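Local coordinates for putative lipoprotein (Bacteroides ovatus, PDB 3OQQ) that is of unknown function but binds several calcium ions and is probably an extracellular lipoprotein, at residues A[139-142]-A[143-146]; A[386-389]-A[390-394]; A[406-409]-A[410-414]; A[424-428]-A[429-433]. All coordinates share one frame; numbering follows the deposited sequence.

Interaction 1: residues A[139-142]-A[143-146]; sequences LDSW and YDED. With CA (calcium ion), chain B; CA (calcium ion), chain C.
With CG set beside the backbone N (chi1 -61°) and a second bend at chi2, Glu145 folds its carboxylate back to Leu139, while the chi1 of Trp142 places CG between its backbone N and carbonyl carbon and turns an indole face to Tyr143. Leu139 N donates to Glu145 OE2 over 2.9 Å, on the anti side of that oxygen and 34° out of the carboxylate plane. Leu139 CD1 packs 3.6 Å from Glu145 OE1. Glu145 OE1 accepts from a water 2.7 Å away, which also accepts from Asp146 N and binds one calcium ion. Were Glu145 replaced by an alanine, Leu139 N and the calcium-bound water would probably both lose their carboxylate acceptor. The aromatic pair is edge-to-face: Tyr143 CD2 lies 3.7 Å from Trp142 CE2, with the planes at 54°. In the backbone, Asp144 N to Ser141 O (2.9 Å) and Glu145 N to Trp142 O (3.2 Å) span three residues, as a 3-10 turn requires. Asp146 OD1 lies 2.5 Å from the calcium ion holding this water (chain C) and 2.7 Å from the other (chain B), a dinuclear site that Glu132, Asn148, Asp149, Gly186 and Glu397 complete.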
loop_
_atom_site.group_PDB
_atom_site.type_symbol
_atom_site.label_atom_id
_atom_site.label_comp_id
_atom_site.label_asym_id
_atom_site.label_seq_id
_atom_site.Cartn_x
_atom_site.Cartn_y
_atom_site.Cartn_z
ATOM N N LEU A 139 -7.590 -11.567 -21.435
ATOM C CA LEU A 139 -7.003 -11.843 -22.744
ATOM C C LEU A 139 -5.888 -12.883 -22.574
ATOM O O LEU A 139 -5.235 -12.881 -21.526
ATOM C CB LEU A 139 -6.430 -10.537 -23.364
ATOM C CG LEU A 139 -7.438 -9.512 -23.880
ATOM C CD1 LEU A 139 -6.815 -8.120 -23.960
ATOM C CD2 LEU A 139 -8.018 -9.932 -25.231
ATOM N N ASP A 140 -5.651 -13.759 -23.584
ATOM C CA ASP A 140 -4.535 -14.724 -23.525
ATOM C C ASP A 140 -3.252 -13.946 -23.250
ATOM O O ASP A 140 -2.528 -14.277 -22.307
ATOM C CB ASP A 140 -4.419 -15.571 -24.809
ATOM C CG ASP A 140 -5.398 -16.727 -24.896
ATOM O OD1 ASP A 140 -5.647 -17.383 -23.847
ATOM O OD2 ASP A 140 -5.887 -17.008 -26.019
ATOM N N SER A 141 -3.043 -12.828 -23.982
ATOM C CA SER A 141 -1.921 -11.921 -23.690
ATOM C C SER A 141 -2.471 -10.977 -22.639
ATOM O O SER A 141 -2.987 -9.899 -22.956
ATOM C CB SER A 141 -1.425 -11.210 -24.947
ATOM O OG SER A 141 -1.038 -12.157 -25.929
ATOM N N TRP A 142 -2.489 -11.460 -21.383
ATOM C CA TRP A 142 -3.094 -10.753 -20.260
ATOM C C TRP A 142 -2.535 -9.340 -20.068
ATOM O O TRP A 142 -3.256 -8.477 -19.602
ATOM C CB TRP A 142 -2.988 -11.579 -18.970
ATOM C CG TRP A 142 -1.587 -11.858 -18.510
ATOM C CD1 TRP A 142 -0.864 -12.994 -18.731
ATOM C CD2 TRP A 142 -0.790 -11.033 -17.639
ATOM N NE1 TRP A 142 0.329 -12.931 -18.052
ATOM C CE2 TRP A 142 0.407 -11.732 -17.382
ATOM C CE3 TRP A 142 -0.979 -9.764 -17.047
ATOM C CZ2 TRP A 142 1.422 -11.209 -16.571
ATOM C CZ3 TRP A 142 0.035 -9.231 -16.259
ATOM C CH2 TRP A 142 1.229 -9.942 -16.046
ATOM N N TYR A 143 -1.302 -9.080 -20.500
ATOM C CA TYR A 143 -0.703 -7.751 -20.351
ATOM C C TYR A 143 -1.119 -6.810 -21.512
ATOM O O TYR A 143 -0.601 -5.714 -21.624
ATOM C CB TYR A 143 0.818 -7.849 -20.195
ATOM C CG TYR A 143 1.429 -9.017 -20.931
ATOM C CD1 TYR A 143 1.442 -9.063 -22.324
ATOM C CD2 TYR A 143 2.011 -10.072 -20.238
ATOM C CE1 TYR A 143 2.023 -10.131 -23.008
ATOM C CE2 TYR A 143 2.603 -11.140 -20.913
ATOM C CZ TYR A 143 2.606 -11.165 -22.298
ATOM O OH TYR A 143 3.150 -12.238 -22.962
ATOM N N ASP A 144 -2.093 -7.232 -22.332
ATOM C CA ASP A 144 -2.740 -6.444 -23.377
ATOM C C ASP A 144 -3.969 -5.725 -22.751
ATOM O O ASP A 144 -4.586 -4.863 -23.379
ATOM C CB ASP A 144 -3.138 -7.318 -24.581
ATOM C CG ASP A 144 -2.092 -7.345 -25.688
ATOM O OD1 ASP A 144 -1.256 -6.417 -25.745
ATOM O OD2 ASP A 144 -2.153 -8.247 -26.529
ATOM N N GLU A 145 -4.308 -6.087 -21.493
ATOM C CA GLU A 145 -5.337 -5.405 -20.689
ATOM C C GLU A 145 -4.761 -4.055 -20.299
ATOM O O GLU A 145 -3.535 -3.910 -20.340
ATOM C CB GLU A 145 -5.721 -6.229 -19.424
ATOM C CG GLU A 145 -6.302 -7.618 -19.685
ATOM C CD GLU A 145 -7.651 -7.745 -20.369
ATOM O OE1 GLU A 145 -8.175 -6.734 -20.888
ATOM O OE2 GLU A 145 -8.168 -8.883 -20.421
ATOM N N ASP A 146 -5.606 -3.064 -19.932
ATOM C CA ASP A 146 -5.097 -1.731 -19.615
ATOM C C ASP A 146 -4.636 -1.552 -18.137
ATOM O O ASP A 146 -3.895 -0.601 -17.850
ATOM C CB ASP A 146 -6.094 -0.613 -20.034
ATOM C CG ASP A 146 -7.526 -0.637 -19.501
ATOM O OD1 ASP A 146 -7.837 -1.488 -18.636
ATOM O OD2 ASP A 146 -8.329 0.198 -19.945
HETATM CA CA CA B . -9.928 0.151 -18.124
HETATM CA CA CA C . -9.303 -3.462 -18.061
HETATM O O HOH W 1 -8.499 -4.147 -20.236
HETATM O O HOH W 2 -10.971 -2.126 -19.061
HETATM O O HOH W 3 -11.288 -4.761 -18.284
#

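Interaction 2: residues A[386-389]-A[390-394]; sequences VKLP and VGTRH
Thr392 turns its side chain back on Pro389, so that hydroxyl and backbone amide converge on one carbonyl oxygen. With chi1 at -49°, OG1 stands beside its own backbone N, and the two donors are therefore near neighbours: Thr392 OG1 lies 2.8 Å and Thr392 N 3.0 Å from Pro389 O. Both approach from the same face of the carbonyl, the amide 42° out of its plane and the hydroxyl tilted by 29°. The amide bond closes a type I beta turn from Pro389 to Thr392, with Val390 and Gly391 at its corners. The same torsion sends the methyl the other way: Thr392 CG2, anti to the backbone N, meets Leu388 CD1 at 3.8 Å. Leu388 reaches that methyl because its CG lies beside the backbone N and its CD1 branch is extended; the two side chains cross at about a right angle. The proline ring lies at a slant to the threonine, Pro389 CD 3.7 Å from Thr392 OG1. The CB of Val390 points away from 386-389, and its side chain lies on Thr126 of strand 122-131 and Glu153 of strand 150-161, while Leu388 also rests on Val128 and Met130. With a valine in place of Thr392, Pro389 O would probably lose its hydroxyl donor and be left with the amide as its one donor within the turn. Chemically, the threonine is split in two: its buried hydroxyl is satisfied by the turn's own carbonyl, and its methyl is given to the apolar end of strand 385-388.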
loop_
_atom_site.group_PDB
_atom_site.type_symbol
_atom_site.label_atom_id
_atom_site.label_comp_id
_atom_site.label_asym_id
_atom_site.label_seq_id
_atom_site.Cartn_x
_atom_site.Cartn_y
_atom_site.Cartn_z
ATOM N N VAL A 386 -1.459 -5.798 -9.921
ATOM C CA VAL A 386 -0.031 -5.575 -9.661
ATOM C C VAL A 386 0.148 -4.460 -8.618
ATOM O O VAL A 386 -0.671 -3.548 -8.525
ATOM C CB VAL A 386 0.790 -5.291 -10.958
ATOM C CG1 VAL A 386 0.920 -6.547 -11.819
ATOM C CG2 VAL A 386 0.203 -4.138 -11.773
ATOM N N LYS A 387 1.204 -4.567 -7.813
ATOM C CA LYS A 387 1.541 -3.586 -6.786
ATOM C C LYS A 387 2.894 -3.008 -7.165
ATOM O O LYS A 387 3.902 -3.725 -7.259
ATOM C CB LYS A 387 1.541 -4.234 -5.404
ATOM C CG LYS A 387 1.709 -3.247 -4.257
ATOM C CD LYS A 387 1.462 -3.975 -2.941
ATOM C CE LYS A 387 2.684 -4.661 -2.393
ATOM N NZ LYS A 387 2.394 -5.302 -1.084
ATOM N N LEU A 388 2.894 -1.703 -7.424
ATOM C CA LEU A 388 4.029 -1.003 -8.016
ATOM C C LEU A 388 4.570 0.157 -7.180
ATOM O O LEU A 388 3.839 0.674 -6.337
ATOM C CB LEU A 388 3.522 -0.441 -9.387
ATOM C CG LEU A 388 2.744 -1.413 -10.307
ATOM C CD1 LEU A 388 2.335 -0.753 -11.580
ATOM C CD2 LEU A 388 3.571 -2.655 -10.659
ATOM N N PRO A 389 5.788 0.684 -7.487
ATOM C CA PRO A 389 6.249 1.917 -6.807
ATOM C C PRO A 389 5.203 3.016 -6.955
ATOM O O PRO A 389 4.528 3.100 -7.991
ATOM C CB PRO A 389 7.555 2.232 -7.536
ATOM C CG PRO A 389 8.060 0.880 -7.947
ATOM C CD PRO A 389 6.817 0.217 -8.457
ATOM N N VAL A 390 5.013 3.805 -5.904
ATOM C CA VAL A 390 3.899 4.765 -5.774
ATOM C C VAL A 390 3.818 5.770 -6.945
ATOM O O VAL A 390 2.711 6.075 -7.393
ATOM C CB VAL A 390 3.856 5.466 -4.390
ATOM C CG1 VAL A 390 5.087 6.347 -4.153
ATOM C CG2 VAL A 390 2.543 6.236 -4.195
ATOM N N GLY A 391 4.954 6.191 -7.475
ATOM C CA GLY A 391 4.961 7.126 -8.602
ATOM C C GLY A 391 4.550 6.556 -9.949
ATOM O O GLY A 391 4.434 7.318 -10.908
ATOM N N THR A 392 4.333 5.223 -10.060
ATOM C CA THR A 392 4.022 4.611 -11.364
ATOM C C THR A 392 2.682 5.096 -11.887
ATOM O O THR A 392 1.656 5.021 -11.184
ATOM C CB THR A 392 4.090 3.093 -11.318
ATOM O OG1 THR A 392 5.311 2.716 -10.690
ATOM C CG2 THR A 392 3.989 2.454 -12.720
ATOM N N ARG A 393 2.712 5.610 -13.132
ATOM C CA ARG A 393 1.534 6.153 -13.831
ATOM C C ARG A 393 0.677 5.050 -14.430
ATOM O O ARG A 393 1.220 4.064 -14.935
ATOM C CB ARG A 393 1.987 7.098 -14.960
ATOM C CG ARG A 393 2.638 8.361 -14.411
ATOM C CD ARG A 393 3.783 8.722 -15.285
ATOM N NE ARG A 393 4.538 9.877 -14.801
ATOM C CZ ARG A 393 5.547 9.811 -13.944
ATOM N NH1 ARG A 393 5.886 8.656 -13.396
ATOM N NH2 ARG A 393 6.222 10.903 -13.625
ATOM N N HIS A 394 -0.643 5.233 -14.440
ATOM C CA HIS A 394 -1.528 4.242 -15.052
ATOM C C HIS A 394 -1.753 4.585 -16.537
ATOM O O HIS A 394 -1.521 5.719 -16.980
ATOM C CB HIS A 394 -2.864 4.114 -14.285
ATOM C CG HIS A 394 -3.669 5.377 -14.272
ATOM N ND1 HIS A 394 -3.344 6.421 -13.434
ATOM C CD2 HIS A 394 -4.731 5.739 -15.037
ATOM C CE1 HIS A 394 -4.230 7.381 -13.683
ATOM N NE2 HIS A 394 -5.104 7.003 -14.617
#

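Interaction 3: residues A[406-409]-A[410-414]; sequences PDFT and KWVDS
Phe408 and Val412, four residues apart, meet on one side of a short alpha helix, 408-413, in which the amides of Trp411 to Ser414 each donate to the carbonyl four residues earlier. The bonds shorten from Trp411 to Asp413: Trp411 N to Asp407 O is 3.3 Å, Val412 N to Phe408 O is 2.9 Å, and Asp413 N to Thr409 O is 2.7 Å. The middle one lies in the carbonyl plane, with a nearly straight N-H...O angle of 169°. Ser414 N to Lys410 O follows at 3.1 Å. On the polar side a water links two side chains: it sits 3.0 Å from Thr409 OG1 and donates to Asp413 OD2 over 2.7 Å. Asp407 divides its carboxylate, for OD2 accepts from Asn425 ND2 while OD1 faces the amine of the extended Lys410 chain in a long salt bridge. Ser414 OG accepts from Ser418 N of the following loop. Phe401 and Trp422 meet the Phe408 ring edge-to-face, and Phe91 meets Trp411 likewise. Phe408 CG lies anti to the backbone N (chi1 -177°), which brings the ring to Trp411 and Val412. Phe408 CE1 comes to the edge of the Trp411 ring, 3.8 Å from Trp411 CZ3. Over one face of the phenyl ring stands a methyl in a CH-pi contact, Val412 CG2 lying 3.7 Å from the Phe408 ring centroid and 16° off the ring normal.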
loop_
_atom_site.group_PDB
_atom_site.type_symbol
_atom_site.label_atom_id
_atom_site.label_comp_id
_atom_site.label_asym_id
_atom_site.label_seq_id
_atom_site.Cartn_x
_atom_site.Cartn_y
_atom_site.Cartn_z
ATOM N N PRO A 406 6.951 -0.553 -22.176
ATOM C CA PRO A 406 7.582 -1.494 -23.137
ATOM C C PRO A 406 8.549 -2.525 -22.541
ATOM O O PRO A 406 8.883 -3.483 -23.227
ATOM C CB PRO A 406 8.332 -0.569 -24.114
ATOM C CG PRO A 406 7.666 0.769 -23.967
ATOM C CD PRO A 406 7.265 0.852 -22.521
ATOM N N ASP A 407 9.040 -2.324 -21.311
ATOM C CA ASP A 407 9.936 -3.305 -20.682
ATOM C C ASP A 407 9.195 -4.265 -19.727
ATOM O O ASP A 407 9.836 -5.140 -19.128
ATOM C CB ASP A 407 11.054 -2.587 -19.947
ATOM C CG ASP A 407 11.985 -1.875 -20.906
ATOM O OD1 ASP A 407 12.092 -2.321 -22.067
ATOM O OD2 ASP A 407 12.605 -0.891 -20.492
ATOM N N PHE A 408 7.856 -4.101 -19.578
ATOM C CA PHE A 408 7.037 -4.931 -18.679
ATOM C C PHE A 408 7.151 -6.427 -19.006
ATOM O O PHE A 408 7.474 -7.199 -18.102
ATOM C CB PHE A 408 5.552 -4.507 -18.697
ATOM C CG PHE A 408 4.635 -5.265 -17.748
ATOM C CD1 PHE A 408 4.776 -5.144 -16.368
ATOM C CD2 PHE A 408 3.622 -6.082 -18.236
ATOM C CE1 PHE A 408 3.923 -5.829 -15.497
ATOM C CE2 PHE A 408 2.757 -6.744 -17.363
ATOM C CZ PHE A 408 2.904 -6.603 -16.000
ATOM N N THR A 409 6.879 -6.839 -20.269
ATOM C CA THR A 409 6.899 -8.286 -20.606
ATOM C C THR A 409 8.294 -8.876 -20.429
ATOM O O THR A 409 8.398 -10.041 -20.038
ATOM C CB THR A 409 6.325 -8.604 -21.990
ATOM O OG1 THR A 409 7.211 -8.087 -22.969
ATOM C CG2 THR A 409 4.912 -8.031 -22.184
ATOM N N LYS A 410 9.348 -8.062 -20.630
ATOM C CA LYS A 410 10.739 -8.507 -20.417
ATOM C C LYS A 410 10.939 -8.936 -18.956
ATOM O O LYS A 410 11.546 -9.966 -18.701
ATOM C CB LYS A 410 11.751 -7.421 -20.810
ATOM C CG LYS A 410 11.999 -7.337 -22.307
ATOM C CD LYS A 410 12.874 -6.132 -22.646
ATOM C CE LYS A 410 13.087 -5.996 -24.129
ATOM N NZ LYS A 410 13.731 -4.698 -24.478
ATOM N N TRP A 411 10.412 -8.151 -18.020
ATOM C CA TRP A 411 10.440 -8.437 -16.591
ATOM C C TRP A 411 9.542 -9.646 -16.275
ATOM O O TRP A 411 9.975 -10.568 -15.564
ATOM C CB TRP A 411 9.977 -7.208 -15.825
ATOM C CG TRP A 411 9.857 -7.390 -14.339
ATOM C CD1 TRP A 411 10.878 -7.396 -13.432
ATOM C CD2 TRP A 411 8.642 -7.398 -13.578
ATOM N NE1 TRP A 411 10.378 -7.481 -12.158
ATOM C CE2 TRP A 411 9.005 -7.469 -12.214
ATOM C CE3 TRP A 411 7.277 -7.305 -13.915
ATOM C CZ2 TRP A 411 8.052 -7.469 -11.185
ATOM C CZ3 TRP A 411 6.338 -7.282 -12.896
ATOM C CH2 TRP A 411 6.727 -7.372 -11.548
ATOM N N VAL A 412 8.295 -9.641 -16.803
ATOM C CA VAL A 412 7.351 -10.746 -16.579
ATOM C C VAL A 412 7.982 -12.062 -17.045
ATOM O O VAL A 412 8.127 -12.986 -16.240
ATOM C CB VAL A 412 5.955 -10.529 -17.238
ATOM C CG1 VAL A 412 5.091 -11.805 -17.129
ATOM C CG2 VAL A 412 5.217 -9.344 -16.594
ATOM N N ASP A 413 8.368 -12.133 -18.326
ATOM C CA ASP A 413 8.839 -13.361 -18.967
ATOM C C ASP A 413 10.190 -13.835 -18.457
ATOM O O ASP A 413 10.455 -15.027 -18.531
ATOM C CB ASP A 413 8.791 -13.218 -20.493
ATOM C CG ASP A 413 7.333 -13.147 -20.952
ATOM O OD1 ASP A 413 6.550 -14.055 -20.588
ATOM O OD2 ASP A 413 6.975 -12.185 -21.655
ATOM N N SER A 414 11.016 -12.936 -17.881
ATOM C CA SER A 414 12.268 -13.346 -17.243
ATOM C C SER A 414 12.008 -13.679 -15.763
ATOM O O SER A 414 12.936 -14.003 -15.025
ATOM C CB SER A 414 13.328 -12.261 -17.361
ATOM O OG SER A 414 12.940 -11.191 -16.521
HETATM O O HOH W 4 8.638 -10.766 -23.162
#

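Interaction 4: residues A[424-428]-A[429-433]; sequences ENFVD and EKTIR. With CA (calcium ion), chain D.
Val427 and Lys430 lie side by side and point the same way, Val427 CG1 and Lys430 CG 4.0 Å apart. Glu429 runs in the same direction, its CG also near Val427 CG1, and Glu429 OE2 turns to Lys430 NZ in a weak salt bridge of 3.5 Å. Phe426 and Thr431, by contrast, cross at about a right angle, with Phe426 CD2 3.5 Å from Thr431 OG1. That hydroxyl, held between its backbone N and carbonyl carbon (chi1 55°), is aimed back along the chain: Thr431 OG1 donates to Val427 O over 2.9 Å. Lys430 N reaches Val427 O from the opposite face at 3.0 Å. Thr431 N adds a fairly straight bond (166°) to Asp428 O, 3.2 Å long. These two backbone bonds each span three residues, a 3-10 turn leading into the weakly bonded strand 431-432, paired with 394-395. Asp428 CG is anti to the backbone N (chi1 178°), and Asp428 OD1 and Asp428 OD2 each bind a calcium ion at 2.4 Å, with a water also on the metal. The chemistry thus divides by direction: the turn consumes its own carbonyls through backbone and threonine donors, while the acidic group faces outward to a cation that would probably offset its charge.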
loop_
_atom_site.group_PDB
_atom_site.type_symbol
_atom_site.label_atom_id
_atom_site.label_comp_id
_atom_site.label_asym_id
_atom_site.label_seq_id
_atom_site.Cartn_x
_atom_site.Cartn_y
_atom_site.Cartn_z
ATOM N N GLU A 424 9.973 2.512 -14.564
ATOM C CA GLU A 424 10.607 3.796 -14.826
ATOM C C GLU A 424 10.526 4.124 -16.334
ATOM O O GLU A 424 10.713 5.284 -16.720
ATOM C CB GLU A 424 12.088 3.784 -14.366
ATOM C CG GLU A 424 12.270 3.780 -12.861
ATOM C CD GLU A 424 13.668 3.952 -12.297
ATOM O OE1 GLU A 424 14.646 3.971 -13.078
ATOM O OE2 GLU A 424 13.784 4.044 -11.056
ATOM N N ASN A 425 10.287 3.113 -17.186
ATOM C CA ASN A 425 10.251 3.347 -18.634
ATOM C C ASN A 425 8.805 3.393 -19.133
ATOM O O ASN A 425 8.310 2.427 -19.700
ATOM C CB ASN A 425 11.096 2.295 -19.405
ATOM C CG ASN A 425 11.129 2.499 -20.917
ATOM O OD1 ASN A 425 10.946 3.605 -21.441
ATOM N ND2 ASN A 425 11.373 1.442 -21.657
ATOM N N PHE A 426 8.119 4.515 -18.889
ATOM C CA PHE A 426 6.733 4.665 -19.328
ATOM C C PHE A 426 6.689 5.485 -20.598
ATOM O O PHE A 426 7.576 6.288 -20.826
ATOM C CB PHE A 426 5.881 5.334 -18.220
ATOM C CG PHE A 426 6.332 6.735 -17.847
ATOM C CD1 PHE A 426 7.306 6.933 -16.877
ATOM C CD2 PHE A 426 5.790 7.847 -18.477
ATOM C CE1 PHE A 426 7.729 8.218 -16.544
ATOM C CE2 PHE A 426 6.229 9.133 -18.158
ATOM C CZ PHE A 426 7.189 9.308 -17.186
ATOM N N VAL A 427 5.649 5.316 -21.409
ATOM C CA VAL A 427 5.446 6.120 -22.617
ATOM C C VAL A 427 4.450 7.205 -22.216
ATOM O O VAL A 427 3.322 6.888 -21.806
ATOM C CB VAL A 427 4.951 5.260 -23.797
ATOM C CG1 VAL A 427 4.648 6.117 -25.018
ATOM C CG2 VAL A 427 5.965 4.168 -24.132
ATOM N N ASP A 428 4.879 8.479 -22.307
ATOM C CA ASP A 428 4.073 9.628 -21.926
ATOM C C ASP A 428 2.670 9.586 -22.562
ATOM O O ASP A 428 1.689 9.708 -21.837
ATOM C CB ASP A 428 4.795 10.940 -22.314
ATOM C CG ASP A 428 3.994 12.192 -21.999
ATOM O OD1 ASP A 428 3.088 12.114 -21.156
ATOM O OD2 ASP A 428 4.283 13.237 -22.588
ATOM N N GLU A 429 2.576 9.457 -23.903
ATOM C CA GLU A 429 1.288 9.501 -24.615
ATOM C C GLU A 429 0.337 8.324 -24.250
ATOM O O GLU A 429 -0.843 8.376 -24.612
ATOM C CB GLU A 429 1.511 9.594 -26.151
ATOM C CG GLU A 429 1.781 8.300 -26.894
ATOM C CD GLU A 429 0.757 7.881 -27.947
ATOM O OE1 GLU A 429 -0.431 8.282 -27.862
ATOM O OE2 GLU A 429 1.145 7.084 -28.830
ATOM N N LYS A 430 0.842 7.283 -23.536
ATOM C CA LYS A 430 0.050 6.108 -23.168
ATOM C C LYS A 430 -0.284 6.070 -21.686
ATOM O O LYS A 430 -0.984 5.155 -21.245
ATOM C CB LYS A 430 0.790 4.832 -23.587
ATOM C CG LYS A 430 0.906 4.780 -25.104
ATOM C CD LYS A 430 1.244 3.465 -25.691
ATOM C CE LYS A 430 1.498 3.613 -27.187
ATOM N NZ LYS A 430 0.238 3.826 -27.957
ATOM N N THR A 431 0.213 7.063 -20.907
ATOM C CA THR A 431 -0.013 7.059 -19.475
ATOM C C THR A 431 -0.514 8.387 -18.981
ATOM O O THR A 431 -0.374 9.395 -19.662
ATOM C CB THR A 431 1.253 6.639 -18.709
ATOM O OG1 THR A 431 2.359 7.487 -19.086
ATOM C CG2 THR A 431 1.574 5.165 -18.884
ATOM N N ILE A 432 -1.086 8.375 -17.773
ATOM C CA ILE A 432 -1.674 9.544 -17.111
ATOM C C ILE A 432 -0.967 9.886 -15.820
ATOM O O ILE A 432 -0.643 9.012 -15.019
ATOM C CB ILE A 432 -3.171 9.251 -16.796
ATOM C CG1 ILE A 432 -3.944 8.932 -18.073
ATOM C CG2 ILE A 432 -3.866 10.357 -15.940
ATOM C CD1 ILE A 432 -5.294 8.301 -17.845
ATOM N N ARG A 433 -0.834 11.187 -15.606
ATOM C CA ARG A 433 -0.443 11.892 -14.391
ATOM C C ARG A 433 -1.290 13.167 -14.342
ATOM O O ARG A 433 -1.225 13.955 -15.282
ATOM C CB ARG A 433 1.058 12.192 -14.345
ATOM C CG ARG A 433 1.490 12.894 -13.056
ATOM C CD ARG A 433 2.498 12.085 -12.276
ATOM N NE ARG A 433 3.203 12.907 -11.297
HETATM CA CA CA D . 2.284 14.323 -21.709
HETATM O O HOH W 5 3.660 15.572 -20.428
#

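Overall arrangement
Along the chain the order is interaction 1, 2, 3, 4, yet the contacts come together in space, with centres 11 to 18 Å apart. Interaction 1, in the loop between strands 122-131 and 150-161, packs on helix 408-413 of interaction 3: Tyr143 CB lies 3.6 Å from Phe408 CE2. Interactions 2 and 4 share the small antiparallel pairing of strands 394-395 and 431-432, where His394 O and Ile432 N are 2.8 Å apart, a probable hydrogen bond. Interactions 3 and 4 join through Asp407 and Asn425. The C-terminal part of the chain is thus tied to the strand 122-131 region, and Glu397, just past interaction 2, meets Asp146 of interaction 1 on a calcium ion.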